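Local coordinates for protein-glutamine deamidase Cif (Burkholderia pseudomallei, PDB 3GQM) that deamidates a specific glutamine of host NEDD8 to glutamate, which abolishes cullin-RING ubiquitin ligase activity and inhibits the host cell cycle, at residues M100-G105 with I178-G183; T60-R65 with F112-E117; N50-N55 with R65-I70; S144-V149 with S257-F262. All coordinates share one frame; numbering follows the deposited sequence.

Interaction 1. Residues M100-G105 with I178-G183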
loop_
_atom_site.group_PDB
_atom_site.type_symbol
_atom_site.label_atom_id
_atom_site.label_comp_id
_atom_site.label_asym_id
_atom_site.label_seq_id
_atom_site.Cartn_x
_atom_site.Cartn_y
_atom_site.Cartn_z
ATOM N N MET A 100 -5.712 14.337 0.086
ATOM C CA MET A 100 -6.245 13.125 -0.456
ATOM C C MET A 100 -6.112 11.926 0.472
ATOM O O MET A 100 -5.235 11.895 1.314
ATOM C CB MET A 100 -5.664 12.877 -1.829
ATOM C CG MET A 100 -4.203 12.578 -1.885
ATOM S SD MET A 100 -3.810 12.431 -3.649
ATOM C CE MET A 100 -5.194 11.433 -4.260
ATOM N N THR A 101 -7.043 10.986 0.343
ATOM C CA THR A 101 -6.818 9.639 0.836
ATOM C C THR A 101 -6.683 8.758 -0.421
ATOM O O THR A 101 -7.523 8.776 -1.293
ATOM C CB THR A 101 -7.879 9.192 1.895
ATOM O OG1 THR A 101 -7.356 8.111 2.691
ATOM C CG2 THR A 101 -9.221 8.864 1.259
ATOM N N PRO A 102 -5.569 8.044 -0.536
ATOM C CA PRO A 102 -5.128 7.444 -1.796
ATOM C C PRO A 102 -5.849 6.120 -2.176
ATOM O O PRO A 102 -6.132 5.316 -1.296
ATOM C CB PRO A 102 -3.648 7.148 -1.492
ATOM C CG PRO A 102 -3.662 6.844 -0.045
ATOM C CD PRO A 102 -4.556 7.886 0.523
ATOM N N VAL A 103 -6.120 5.927 -3.476
ATOM C CA VAL A 103 -6.497 4.615 -4.061
ATOM C C VAL A 103 -5.353 3.609 -3.883
ATOM O O VAL A 103 -4.231 3.988 -3.508
ATOM C CB VAL A 103 -6.846 4.754 -5.594
ATOM C CG1 VAL A 103 -7.739 5.928 -5.786
ATOM C CG2 VAL A 103 -5.569 4.932 -6.459
ATOM N N CYS A 104 -5.641 2.330 -4.119
ATOM C CA CYS A 104 -4.739 1.241 -3.749
ATOM C C CYS A 104 -3.340 1.328 -4.370
ATOM O O CYS A 104 -2.339 1.131 -3.670
ATOM C CB CYS A 104 -5.370 -0.107 -4.090
ATOM S SG CYS A 104 -5.534 -0.350 -5.872
ATOM N N GLY A 105 -3.259 1.615 -5.667
ATOM C CA GLY A 105 -1.942 1.681 -6.366
ATOM C C GLY A 105 -1.077 2.803 -5.805
ATOM O O GLY A 105 0.118 2.627 -5.569
ATOM N N ILE A 178 -0.486 -3.794 4.426
ATOM C CA ILE A 178 -0.732 -2.362 4.272
ATOM C C ILE A 178 -1.500 -2.155 2.949
ATOM O O ILE A 178 -1.080 -2.655 1.917
ATOM C CB ILE A 178 0.598 -1.582 4.270
ATOM C CG1 ILE A 178 1.436 -1.962 5.500
ATOM C CG2 ILE A 178 0.370 -0.031 4.216
ATOM C CD1 ILE A 178 2.804 -1.230 5.600
ATOM N N GLN A 179 -2.639 -1.470 2.985
ATOM C CA GLN A 179 -3.430 -1.248 1.757
ATOM C C GLN A 179 -4.362 -0.077 1.955
ATOM O O GLN A 179 -4.604 0.368 3.108
ATOM C CB GLN A 179 -4.295 -2.496 1.477
ATOM C CG GLN A 179 -5.461 -2.609 2.530
ATOM C CD GLN A 179 -6.436 -3.768 2.213
ATOM O OE1 GLN A 179 -6.637 -4.143 1.037
ATOM N NE2 GLN A 179 -7.042 -4.339 3.269
ATOM N N SER A 180 -4.911 0.425 0.846
ATOM C CA SER A 180 -6.152 1.200 0.909
ATOM C C SER A 180 -6.996 0.583 -0.205
ATOM O O SER A 180 -6.439 -0.115 -1.022
ATOM C CB SER A 180 -5.888 2.668 0.571
ATOM O OG SER A 180 -5.354 2.759 -0.750
ATOM N N ASP A 181 -8.302 0.877 -0.253
ATOM C CA ASP A 181 -9.213 0.352 -1.321
ATOM C C ASP A 181 -10.410 1.316 -1.426
ATOM O O ASP A 181 -11.063 1.611 -0.439
ATOM C CB ASP A 181 -9.693 -1.058 -0.900
ATOM C CG ASP A 181 -10.265 -1.926 -2.055
ATOM O OD1 ASP A 181 -10.968 -1.437 -2.977
ATOM O OD2 ASP A 181 -10.029 -3.166 -1.979
ATOM N N LEU A 182 -10.666 1.844 -2.613
ATOM C CA LEU A 182 -11.832 2.701 -2.841
ATOM C C LEU A 182 -13.111 1.909 -2.972
ATOM O O LEU A 182 -14.204 2.477 -3.092
ATOM C CB LEU A 182 -11.651 3.473 -4.155
ATOM C CG LEU A 182 -11.533 4.941 -3.846
ATOM C CD1 LEU A 182 -10.229 5.200 -3.066
ATOM C CD2 LEU A 182 -11.638 5.708 -5.178
ATOM N N GLY A 183 -12.967 0.591 -3.018
ATOM C CA GLY A 183 -14.095 -0.313 -3.121
ATOM C C GLY A 183 -14.442 -0.534 -4.570
ATOM O O GLY A 183 -13.785 0.018 -5.464
HETATM O O HOH W 1 -8.718 1.653 -4.899
HETATM O O HOH W 2 -3.093 -0.515 -1.264
#
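Ser180 reaches across to Pro102 and Val103 and carries the direct bond of this contact. Its CB already points at the other segment and lies 3.2 Å from Pro102 O. From CB the hydroxyl turns between its own backbone N and carbonyl carbon (chi1 60°), which brings it over the Pro102 carbonyl. Ser180 OG donates to Pro102 O at 2.7 Å. The hydroxyl stands 40° out of the carbonyl plane, so no lone pair is met directly. Ser180 OG also lies 3.2 Å from Val103 O and is hydrogen-bonded to the hydroxyl of Ser107. This buried oxygen is thus held by more than one partner. The backbone oxygen Ser180 O comes within 3.2 Å of Cys104 CB.

Two waters lie between the backbones. One accepts from both Cys104 N and Leu182 N. The other accepts from Ser180 N and can also donate to Cys104 O. Nearer the surface, the exposed Leu182 and Val103 meet, CD1 to CG1 at 3.8 Å, and the two side chains cross at a slant. An Asx turn from Asp181 OD1 to Gly183 N bends the chain just beyond.

Cys104 and Gln179 are inferred active-site residues. Gln179 OE1 bonds His159 NE2, and the Cys104 side chain sits beside the same histidine. This is consistent with the Cys-His-Gln site of a papain-like fold, with the cysteine at a helix start. The contact joins the N-terminal end of helix 104-116 to the loop after strand 176-178. Strand 159-165 supplies His159, and Val192 of helix 192-199 touches both Pro102 and Ser180.

Interaction 2. Residues T60-R65 with F112-E117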
loop_
_atom_site.group_PDB
_atom_site.type_symbol
_atom_site.label_atom_id
_atom_site.label_comp_id
_atom_site.label_asym_id
_atom_site.label_seq_id
_atom_site.Cartn_x
_atom_site.Cartn_y
_atom_site.Cartn_z
ATOM N N THR A 60 11.727 9.891 -8.808
ATOM C CA THR A 60 12.382 10.764 -7.816
ATOM C C THR A 60 12.154 10.246 -6.363
ATOM O O THR A 60 11.142 9.597 -6.084
ATOM C CB THR A 60 11.759 12.141 -7.912
ATOM O OG1 THR A 60 12.431 12.866 -8.950
ATOM C CG2 THR A 60 11.869 12.972 -6.598
ATOM N N LEU A 61 13.086 10.545 -5.461
ATOM C CA LEU A 61 13.015 10.079 -4.070
ATOM C C LEU A 61 11.780 10.659 -3.480
ATOM O O LEU A 61 11.539 11.873 -3.657
ATOM C CB LEU A 61 14.195 10.586 -3.230
ATOM C CG LEU A 61 15.514 9.798 -3.228
ATOM C CD1 LEU A 61 16.482 10.559 -2.363
ATOM C CD2 LEU A 61 15.364 8.315 -2.725
ATOM N N LEU A 62 11.009 9.830 -2.765
ATOM C CA LEU A 62 9.860 10.367 -2.043
ATOM C C LEU A 62 10.227 11.608 -1.226
ATOM O O LEU A 62 9.516 12.628 -1.285
ATOM C CB LEU A 62 9.157 9.312 -1.160
ATOM C CG LEU A 62 7.788 9.706 -0.545
ATOM C CD1 LEU A 62 6.883 8.409 -0.399
ATOM C CD2 LEU A 62 7.870 10.439 0.803
ATOM N N ILE A 63 11.329 11.536 -0.470
ATOM C CA ILE A 63 11.620 12.610 0.490
ATOM C C ILE A 63 12.209 13.813 -0.220
ATOM O O ILE A 63 12.342 14.843 0.378
ATOM C CB ILE A 63 12.581 12.166 1.638
ATOM C CG1 ILE A 63 13.873 11.594 1.027
ATOM C CG2 ILE A 63 11.855 11.186 2.617
ATOM C CD1 ILE A 63 15.002 11.431 2.002
ATOM N N ALA A 64 12.571 13.680 -1.490
ATOM C CA ALA A 64 13.004 14.852 -2.246
ATOM C C ALA A 64 11.849 15.686 -2.754
ATOM O O ALA A 64 12.096 16.736 -3.379
ATOM C CB ALA A 64 13.932 14.467 -3.395
ATOM N N ARG A 65 10.603 15.244 -2.509
ATOM C CA ARG A 65 9.415 16.000 -2.925
ATOM C C ARG A 65 9.214 17.326 -2.189
ATOM O O ARG A 65 9.148 17.375 -0.957
ATOM C CB ARG A 65 8.128 15.165 -2.793
ATOM C CG ARG A 65 8.075 13.966 -3.752
ATOM C CD ARG A 65 6.987 13.002 -3.338
ATOM N NE ARG A 65 6.915 11.858 -4.253
ATOM C CZ ARG A 65 6.097 10.828 -4.097
ATOM N NH1 ARG A 65 5.253 10.767 -3.036
ATOM N NH2 ARG A 65 6.110 9.871 -5.006
ATOM N N PHE A 112 5.587 1.816 -0.217
ATOM C CA PHE A 112 6.737 1.027 -0.681
ATOM C C PHE A 112 8.029 1.884 -0.798
ATOM O O PHE A 112 9.086 1.459 -0.314
ATOM C CB PHE A 112 6.443 0.390 -2.047
ATOM C CG PHE A 112 7.559 -0.519 -2.573
ATOM C CD1 PHE A 112 7.537 -1.909 -2.291
ATOM C CD2 PHE A 112 8.630 0.021 -3.340
ATOM C CE1 PHE A 112 8.552 -2.769 -2.745
ATOM C CE2 PHE A 112 9.658 -0.815 -3.832
ATOM C CZ PHE A 112 9.626 -2.219 -3.533
ATOM N N LYS A 113 7.952 3.029 -1.504
ATOM C CA LYS A 113 9.080 3.958 -1.597
ATOM C C LYS A 113 9.483 4.423 -0.201
ATOM O O LYS A 113 10.688 4.353 0.140
ATOM C CB LYS A 113 8.743 5.166 -2.500
ATOM C CG LYS A 113 8.687 4.797 -4.035
ATOM C CD LYS A 113 8.117 5.989 -4.868
ATOM C CE LYS A 113 9.003 7.280 -4.748
ATOM N NZ LYS A 113 10.195 7.087 -5.598
ATOM N N LEU A 114 8.501 4.851 0.617
ATOM C CA LEU A 114 8.812 5.266 2.010
ATOM C C LEU A 114 9.621 4.222 2.790
ATOM O O LEU A 114 10.563 4.570 3.502
ATOM C CB LEU A 114 7.556 5.607 2.817
ATOM C CG LEU A 114 7.737 6.429 4.105
ATOM C CD1 LEU A 114 8.204 7.822 3.799
ATOM C CD2 LEU A 114 6.467 6.537 4.870
ATOM N N MET A 115 9.269 2.955 2.647
ATOM C CA MET A 115 9.945 1.905 3.413
ATOM C C MET A 115 11.370 1.584 2.907
ATOM O O MET A 115 12.259 1.334 3.717
ATOM C CB MET A 115 9.072 0.639 3.394
ATOM C CG MET A 115 7.759 0.843 4.131
ATOM S SD MET A 115 6.688 -0.587 4.062
ATOM C CE MET A 115 7.749 -1.813 4.846
ATOM N N THR A 116 11.553 1.578 1.573
ATOM C CA THR A 116 12.727 1.004 0.926
ATOM C C THR A 116 13.800 2.015 0.539
ATOM O O THR A 116 14.925 1.626 0.351
ATOM C CB THR A 116 12.338 0.258 -0.379
ATOM O OG1 THR A 116 11.624 1.140 -1.249
ATOM C CG2 THR A 116 11.455 -0.978 -0.073
ATOM N N GLU A 117 13.471 3.289 0.410
ATOM C CA GLU A 117 14.423 4.275 -0.158
ATOM C C GLU A 117 15.405 4.802 0.883
ATOM O O GLU A 117 15.079 4.940 2.062
ATOM C CB GLU A 117 13.714 5.468 -0.819
ATOM C CG GLU A 117 13.169 5.121 -2.199
ATOM C CD GLU A 117 12.382 6.244 -2.870
ATOM O OE1 GLU A 117 11.938 7.215 -2.192
ATOM O OE2 GLU A 117 12.183 6.123 -4.105
HETATM O O HOH W 3 12.588 9.015 -0.123
#
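Lys113 and Glu117, one turn apart along helix 104-116 and its end, together grip the backbone of Thr60 and Leu62. These polar bonds are the tight part of the contact. The Lys113 chain bends at chi3 (61°) and chi4, which curls its ammonium back toward Glu117. Lys113 NZ donates to Thr60 O at 2.7 Å. The same nitrogen forms a salt bridge with Glu117 OE2, also 2.7 Å long. Tyr58 O and Ile122 O lie around NZ as further acceptors, so its three protons are shared among four oxygens. The salt bridge holds the carboxylate so that OE1 faces the 60-65 segment. Leu62 N donates to Glu117 OE1 at 2.8 Å along a fairly straight bond (161°), and OE1 receives it on its syn lone pair. Ile122 N gives OE2 a further donor.

The rest of the contact is largely apolar. Leu61 runs past Glu117 in the opposite direction, with CD2 3.6 Å from Glu117 CD. Leu62 and Leu114 meet more loosely, CD2 to CD1 at 4.0 Å. Near partly exposed Ile63, a water accepts from Ile63 N and donates to Glu117 OE1. It extends the grip by one residue. The Arg65 side chain, whose guanidinium binds mainly Val52 O, crosses that of Lys113 at about a right angle. The like charges stay apart, with Arg65 NH2 and Lys113 NZ 5.0 Å from each other.

The 60-65 segment, with its 3-10 turn, links helices 47-53 and 67-80. The contact ties this link to the C-terminal end of helix 104-116. Leu62 and Leu114 also share Met53 of helix 47-53 and Val272 of helix 262-273 as neighbours.

Interaction 3. Residues N50-N55 with R65-I70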
loop_
_atom_site.group_PDB
_atom_site.type_symbol
_atom_site.label_atom_id
_atom_site.label_comp_id
_atom_site.label_asym_id
_atom_site.label_seq_id
_atom_site.Cartn_x
_atom_site.Cartn_y
_atom_site.Cartn_z
ATOM N N ASN A 50 0.667 15.349 3.610
ATOM C CA ASN A 50 -0.253 14.717 2.660
ATOM C C ASN A 50 0.266 14.738 1.203
ATOM O O ASN A 50 0.329 13.701 0.544
ATOM C CB ASN A 50 -1.656 15.317 2.788
ATOM C CG ASN A 50 -2.707 14.537 2.020
ATOM O OD1 ASN A 50 -2.826 14.679 0.810
ATOM N ND2 ASN A 50 -3.513 13.746 2.721
ATOM N N ARG A 51 0.632 15.911 0.708
ATOM C CA ARG A 51 1.135 16.068 -0.686
ATOM C C ARG A 51 2.463 15.369 -0.964
ATOM O O ARG A 51 2.692 14.831 -2.061
ATOM C CB ARG A 51 1.279 17.556 -1.024
ATOM C CG ARG A 51 -0.041 18.286 -1.004
ATOM C CD ARG A 51 -0.082 19.368 -2.067
ATOM N NE ARG A 51 -0.874 20.505 -1.601
ATOM C CZ ARG A 51 -2.202 20.545 -1.572
ATOM N NH1 ARG A 51 -2.918 19.507 -2.008
ATOM N NH2 ARG A 51 -2.816 21.630 -1.109
ATOM N N VAL A 52 3.356 15.399 0.015
ATOM C CA VAL A 52 4.616 14.676 -0.103
ATOM C C VAL A 52 4.396 13.137 -0.089
ATOM O O VAL A 52 5.014 12.415 -0.851
ATOM C CB VAL A 52 5.647 15.163 0.957
ATOM C CG1 VAL A 52 6.787 14.184 1.116
ATOM C CG2 VAL A 52 6.202 16.578 0.551
ATOM N N MET A 53 3.480 12.665 0.736
ATOM C CA MET A 53 3.169 11.212 0.841
ATOM C C MET A 53 2.479 10.692 -0.448
ATOM O O MET A 53 2.948 9.725 -1.050
ATOM C CB MET A 53 2.294 10.944 2.077
ATOM C CG MET A 53 2.306 9.515 2.591
ATOM S SD MET A 53 4.007 8.897 2.806
ATOM C CE MET A 53 3.843 7.332 1.961
ATOM N N TRP A 54 1.417 11.371 -0.872
ATOM C CA TRP A 54 0.550 10.894 -1.937
ATOM C C TRP A 54 0.796 11.701 -3.218
ATOM O O TRP A 54 0.130 12.684 -3.508
ATOM C CB TRP A 54 -0.919 10.942 -1.503
ATOM C CG TRP A 54 -1.203 10.333 -0.110
ATOM C CD1 TRP A 54 -1.936 10.901 0.907
ATOM C CD2 TRP A 54 -0.748 9.052 0.396
ATOM N NE1 TRP A 54 -1.977 10.062 1.993
ATOM C CE2 TRP A 54 -1.265 8.916 1.710
ATOM C CE3 TRP A 54 0.036 8.020 -0.136
ATOM C CZ2 TRP A 54 -1.005 7.789 2.508
ATOM C CZ3 TRP A 54 0.265 6.890 0.636
ATOM C CH2 TRP A 54 -0.267 6.777 1.936
ATOM N N ASN A 55 1.824 11.332 -3.954
ATOM C CA ASN A 55 2.150 12.037 -5.171
ATOM C C ASN A 55 2.519 10.894 -6.097
ATOM O O ASN A 55 2.974 9.844 -5.630
ATOM C CB ASN A 55 3.324 13.011 -4.933
ATOM C CG ASN A 55 3.654 13.843 -6.166
ATOM O OD1 ASN A 55 4.459 13.431 -6.986
ATOM N ND2 ASN A 55 2.991 14.980 -6.330
ATOM N N ARG A 65 10.603 15.244 -2.509
ATOM C CA ARG A 65 9.415 16.000 -2.925
ATOM C C ARG A 65 9.214 17.326 -2.189
ATOM O O ARG A 65 9.148 17.375 -0.957
ATOM C CB ARG A 65 8.128 15.165 -2.793
ATOM C CG ARG A 65 8.075 13.966 -3.752
ATOM C CD ARG A 65 6.987 13.002 -3.338
ATOM N NE ARG A 65 6.915 11.858 -4.253
ATOM C CZ ARG A 65 6.097 10.828 -4.097
ATOM N NH1 ARG A 65 5.253 10.767 -3.036
ATOM N NH2 ARG A 65 6.110 9.871 -5.006
ATOM N N ASP A 66 9.024 18.393 -2.959
ATOM C CA ASP A 66 8.861 19.728 -2.402
ATOM C C ASP A 66 7.399 20.046 -2.372
ATOM O O ASP A 66 6.816 20.152 -3.420
ATOM C CB ASP A 66 9.538 20.740 -3.324
ATOM C CG ASP A 66 9.776 22.092 -2.654
ATOM O OD1 ASP A 66 9.130 22.431 -1.622
ATOM O OD2 ASP A 66 10.648 22.815 -3.184
ATOM N N PRO A 67 6.810 20.198 -1.178
ATOM C CA PRO A 67 5.386 20.458 -1.043
ATOM C C PRO A 67 4.944 21.836 -1.588
ATOM O O PRO A 67 3.805 21.948 -2.023
ATOM C CB PRO A 67 5.135 20.374 0.465
ATOM C CG PRO A 67 6.459 20.647 1.107
ATOM C CD PRO A 67 7.501 20.146 0.127
ATOM N N ARG A 68 5.822 22.849 -1.536
ATOM C CA ARG A 68 5.553 24.160 -2.150
ATOM C C ARG A 68 5.456 24.024 -3.688
ATOM O O ARG A 68 4.526 24.521 -4.289
ATOM C CB ARG A 68 6.631 25.219 -1.808
ATOM N N GLU A 69 6.432 23.360 -4.299
ATOM C CA GLU A 69 6.421 23.132 -5.728
ATOM C C GLU A 69 5.202 22.304 -6.187
ATOM O O GLU A 69 4.566 22.621 -7.199
ATOM C CB GLU A 69 7.730 22.473 -6.161
ATOM C CG GLU A 69 8.927 23.422 -6.017
ATOM N N ILE A 70 4.865 21.259 -5.423
ATOM C CA ILE A 70 3.674 20.481 -5.714
ATOM C C ILE A 70 2.475 21.424 -5.721
ATOM O O ILE A 70 1.659 21.375 -6.637
ATOM C CB ILE A 70 3.465 19.326 -4.701
ATOM C CG1 ILE A 70 4.578 18.252 -4.868
ATOM C CG2 ILE A 70 2.056 18.695 -4.902
ATOM C CD1 ILE A 70 4.593 17.145 -3.712
#
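Arg65 lays its guanidinium edge-on to the end of helix 47-53, with Asn55 CB over one face, 3.4 Å above the plane and toward the rim. The Arg65 chain is extended from CG to NE, so it spans from its own backbone to the carbonyls of Val52 and Met53. Arg65 NH1 donates to Val52 O at 2.7 Å (162°), and that oxygen lies only 4° out of the guanidinium plane. A weak bond from Arg65 NH1 to Met53 O is 3.2 Å long. The Asn55 amide is tilted 57° against the guanidinium, and its OD1 accepts from Arg57 N.

The rest is van der Waals contact. Ile70 and Asn55 meet tip to tip, CD1 to ND2 at 3.8 Å. Arg51 and Ile70 run past each other in opposite directions, with Arg51 CD 3.6 Å from Ile70 CG2. The polar end of Arg51 goes on to Glu47. Val52 and Pro67 lie side by side and point the same way, CG2 to CD at 3.8 Å.

Arg65 NH2 bonds Arg57 O and Asn110 OD1, while buried NE has no partner in the model. The bound carbonyls belong to the C-terminal end of a helix. A positive group there probably interacts favourably with the helix dipole while it ties the loop before helix 67-80 to helix 47-53.

Interaction 4. Residues S144-V149 with S257-F262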
loop_
_atom_site.group_PDB
_atom_site.type_symbol
_atom_site.label_atom_id
_atom_site.label_comp_id
_atom_site.label_asym_id
_atom_site.label_seq_id
_atom_site.Cartn_x
_atom_site.Cartn_y
_atom_site.Cartn_z
ATOM N N SER A 144 16.567 -14.511 6.404
ATOM C CA SER A 144 15.959 -14.492 7.743
ATOM C C SER A 144 16.302 -13.245 8.555
ATOM O O SER A 144 15.533 -12.835 9.415
ATOM C CB SER A 144 16.415 -15.712 8.556
ATOM O OG SER A 144 15.872 -16.904 8.031
ATOM N N HIS A 145 17.437 -12.624 8.270
ATOM C CA HIS A 145 17.810 -11.474 9.052
ATOM C C HIS A 145 17.503 -10.152 8.396
ATOM O O HIS A 145 17.792 -9.111 8.971
ATOM C CB HIS A 145 19.277 -11.588 9.465
ATOM C CG HIS A 145 19.532 -12.793 10.313
ATOM N ND1 HIS A 145 19.222 -12.829 11.656
ATOM C CD2 HIS A 145 19.989 -14.030 9.997
ATOM C CE1 HIS A 145 19.503 -14.027 12.140
ATOM N NE2 HIS A 145 19.978 -14.772 11.157
ATOM N N LYS A 146 16.909 -10.181 7.214
ATOM C CA LYS A 146 16.546 -8.954 6.537
ATOM C C LYS A 146 15.025 -8.672 6.618
ATOM O O LYS A 146 14.193 -9.612 6.674
ATOM C CB LYS A 146 16.952 -9.023 5.067
ATOM C CG LYS A 146 18.454 -8.796 4.719
ATOM C CD LYS A 146 18.594 -8.443 3.242
ATOM C CE LYS A 146 20.009 -8.624 2.695
ATOM N NZ LYS A 146 21.082 -8.012 3.571
ATOM N N ASN A 147 14.670 -7.385 6.613
ATOM C CA ASN A 147 13.278 -6.951 6.387
ATOM C C ASN A 147 12.994 -6.913 4.888
ATOM O O ASN A 147 13.839 -6.478 4.102
ATOM C CB ASN A 147 13.034 -5.557 6.969
ATOM C CG ASN A 147 13.684 -5.374 8.324
ATOM O OD1 ASN A 147 13.297 -6.015 9.287
ATOM N ND2 ASN A 147 14.689 -4.510 8.399
ATOM N N TYR A 148 11.797 -7.334 4.495
ATOM C CA TYR A 148 11.363 -7.201 3.120
ATOM C C TYR A 148 9.973 -6.687 3.151
ATOM O O TYR A 148 9.225 -6.952 4.106
ATOM C CB TYR A 148 11.321 -8.565 2.387
ATOM C CG TYR A 148 12.661 -9.178 2.230
ATOM C CD1 TYR A 148 13.433 -8.944 1.079
ATOM C CD2 TYR A 148 13.171 -10.010 3.235
ATOM C CE1 TYR A 148 14.697 -9.518 0.948
ATOM C CE2 TYR A 148 14.398 -10.601 3.107
ATOM C CZ TYR A 148 15.163 -10.353 1.982
ATOM O OH TYR A 148 16.387 -10.968 1.920
ATOM N N VAL A 149 9.637 -5.954 2.101
ATOM C CA VAL A 149 8.251 -5.611 1.795
ATOM C C VAL A 149 7.943 -6.134 0.384
ATOM O O VAL A 149 8.806 -6.067 -0.485
ATOM C CB VAL A 149 7.977 -4.115 1.940
ATOM C CG1 VAL A 149 8.914 -3.259 1.032
ATOM C CG2 VAL A 149 6.503 -3.822 1.636
ATOM N N SER A 257 9.433 -8.294 -4.367
ATOM C CA SER A 257 9.854 -8.046 -2.978
ATOM C C SER A 257 11.110 -7.199 -2.990
ATOM O O SER A 257 11.772 -7.115 -4.006
ATOM C CB SER A 257 10.075 -9.341 -2.176
ATOM O OG SER A 257 11.187 -10.037 -2.697
ATOM N N HIS A 258 11.414 -6.548 -1.881
ATOM C CA HIS A 258 12.554 -5.645 -1.834
ATOM C C HIS A 258 12.933 -5.494 -0.381
ATOM O O HIS A 258 12.090 -5.161 0.462
ATOM C CB HIS A 258 12.119 -4.278 -2.360
ATOM C CG HIS A 258 13.251 -3.369 -2.692
ATOM N ND1 HIS A 258 14.138 -2.910 -1.743
ATOM C CD2 HIS A 258 13.639 -2.815 -3.870
ATOM C CE1 HIS A 258 15.033 -2.122 -2.322
ATOM N NE2 HIS A 258 14.756 -2.054 -3.611
ATOM N N GLU A 259 14.217 -5.640 -0.086
ATOM C CA GLU A 259 14.670 -5.420 1.277
ATOM C C GLU A 259 14.486 -3.973 1.696
ATOM O O GLU A 259 14.443 -3.050 0.846
ATOM C CB GLU A 259 16.152 -5.814 1.470
ATOM C CG GLU A 259 17.121 -5.065 0.577
ATOM C CD GLU A 259 18.545 -5.629 0.701
ATOM O OE1 GLU A 259 19.143 -5.435 1.769
ATOM O OE2 GLU A 259 19.050 -6.293 -0.246
ATOM N N TYR A 260 14.389 -3.782 3.008
ATOM C CA TYR A 260 14.469 -2.447 3.563
ATOM C C TYR A 260 15.211 -2.446 4.882
ATOM O O TYR A 260 15.231 -3.454 5.630
ATOM C CB TYR A 260 13.064 -1.801 3.696
ATOM C CG TYR A 260 12.129 -2.376 4.761
ATOM C CD1 TYR A 260 12.124 -1.872 6.080
ATOM C CD2 TYR A 260 11.255 -3.434 4.441
ATOM C CE1 TYR A 260 11.263 -2.387 7.054
ATOM C CE2 TYR A 260 10.384 -3.958 5.404
ATOM C CZ TYR A 260 10.368 -3.418 6.694
ATOM O OH TYR A 260 9.515 -3.973 7.591
ATOM N N ASP A 261 15.846 -1.316 5.137
ATOM C CA ASP A 261 16.404 -0.997 6.430
ATOM C C ASP A 261 15.326 -0.440 7.352
ATOM O O ASP A 261 14.769 0.611 7.076
ATOM C CB ASP A 261 17.449 0.102 6.287
ATOM C CG ASP A 261 18.124 0.393 7.603
ATOM O OD1 ASP A 261 19.106 -0.308 7.892
ATOM O OD2 ASP A 261 17.661 1.273 8.364
ATOM N N PHE A 262 15.072 -1.087 8.472
ATOM C CA PHE A 262 14.078 -0.533 9.394
ATOM C C PHE A 262 14.293 0.892 9.915
ATOM O O PHE A 262 13.338 1.669 10.058
ATOM C CB PHE A 262 13.837 -1.492 10.568
ATOM C CG PHE A 262 12.740 -1.054 11.457
ATOM C CD1 PHE A 262 11.403 -1.221 11.049
ATOM C CD2 PHE A 262 13.028 -0.445 12.689
ATOM C CE1 PHE A 262 10.358 -0.778 11.857
ATOM C CE2 PHE A 262 12.006 -0.002 13.522
ATOM C CZ PHE A 262 10.665 -0.166 13.122
HETATM O O HOH W 4 17.028 -3.052 9.525
HETATM O O HOH W 5 16.830 -5.539 5.928
#
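Tyr148 and Glu259 face each other as a non-hydrogen-bonded antiparallel pair, on strands whose axes approach to 4.4 Å at 141°. Val149 and His258 form the next, hydrogen-bonded pair, through N to O bonds in both directions. On the other side of the Tyr148 pair, Tyr260 N donates to Asn147 O at 3.0 Å. A water between Asn147 N and Tyr260 O adds a second link.

Asn147 and Tyr260 carry the side-chain contact. Tyr260 CG lies between its backbone N and carbonyl carbon (chi1 70°), which lays the ring face against Asn147. Asn147 CB sits over the ring centre, 3.4 Å from the centroid, as a CH-pi contact. Asn147 ND2 donates to Tyr260 O at 3.0 Å (162°), with the acceptor nearly in the amide plane. Asn147 OD1 accepts from Ala167 N, and Tyr260 OH bonds Asp164. Val149 CG1 touches ring atom CD2 of Tyr260 at 4.1 Å. Glu259, on the face of Tyr148, forms a long salt bridge, OE1 to Lys146 NZ 3.7 Å.

Asp261 then N-caps helix 262-273. Edge strand 253-260 thus completes a four-stranded antiparallel sheet, consistent with a papain-like fold.

Overall arrangement
Interactions 1 and 2 both use helix 104-116, one at its N-terminal start and one near its C-terminal end, with centres 18 Å apart. Interaction 2 shares Arg65 with interaction 3, and both are buried. Both set charged side chains against backbone carbonyls, but interaction 2 also has an internal salt bridge. Interactions 1 and 4 are only partly buried. Waters bridge the backbones in both, but 4 rests mainly on direct strand bonds. It adds a long ion pair, whereas interaction 1 joins a helix start to a loop at the inferred active site. Interaction 2 is the hub: it touches the other three, packing Met115 on Ile178 and Thr116 on Val149. Interactions 3 and 4 do not touch.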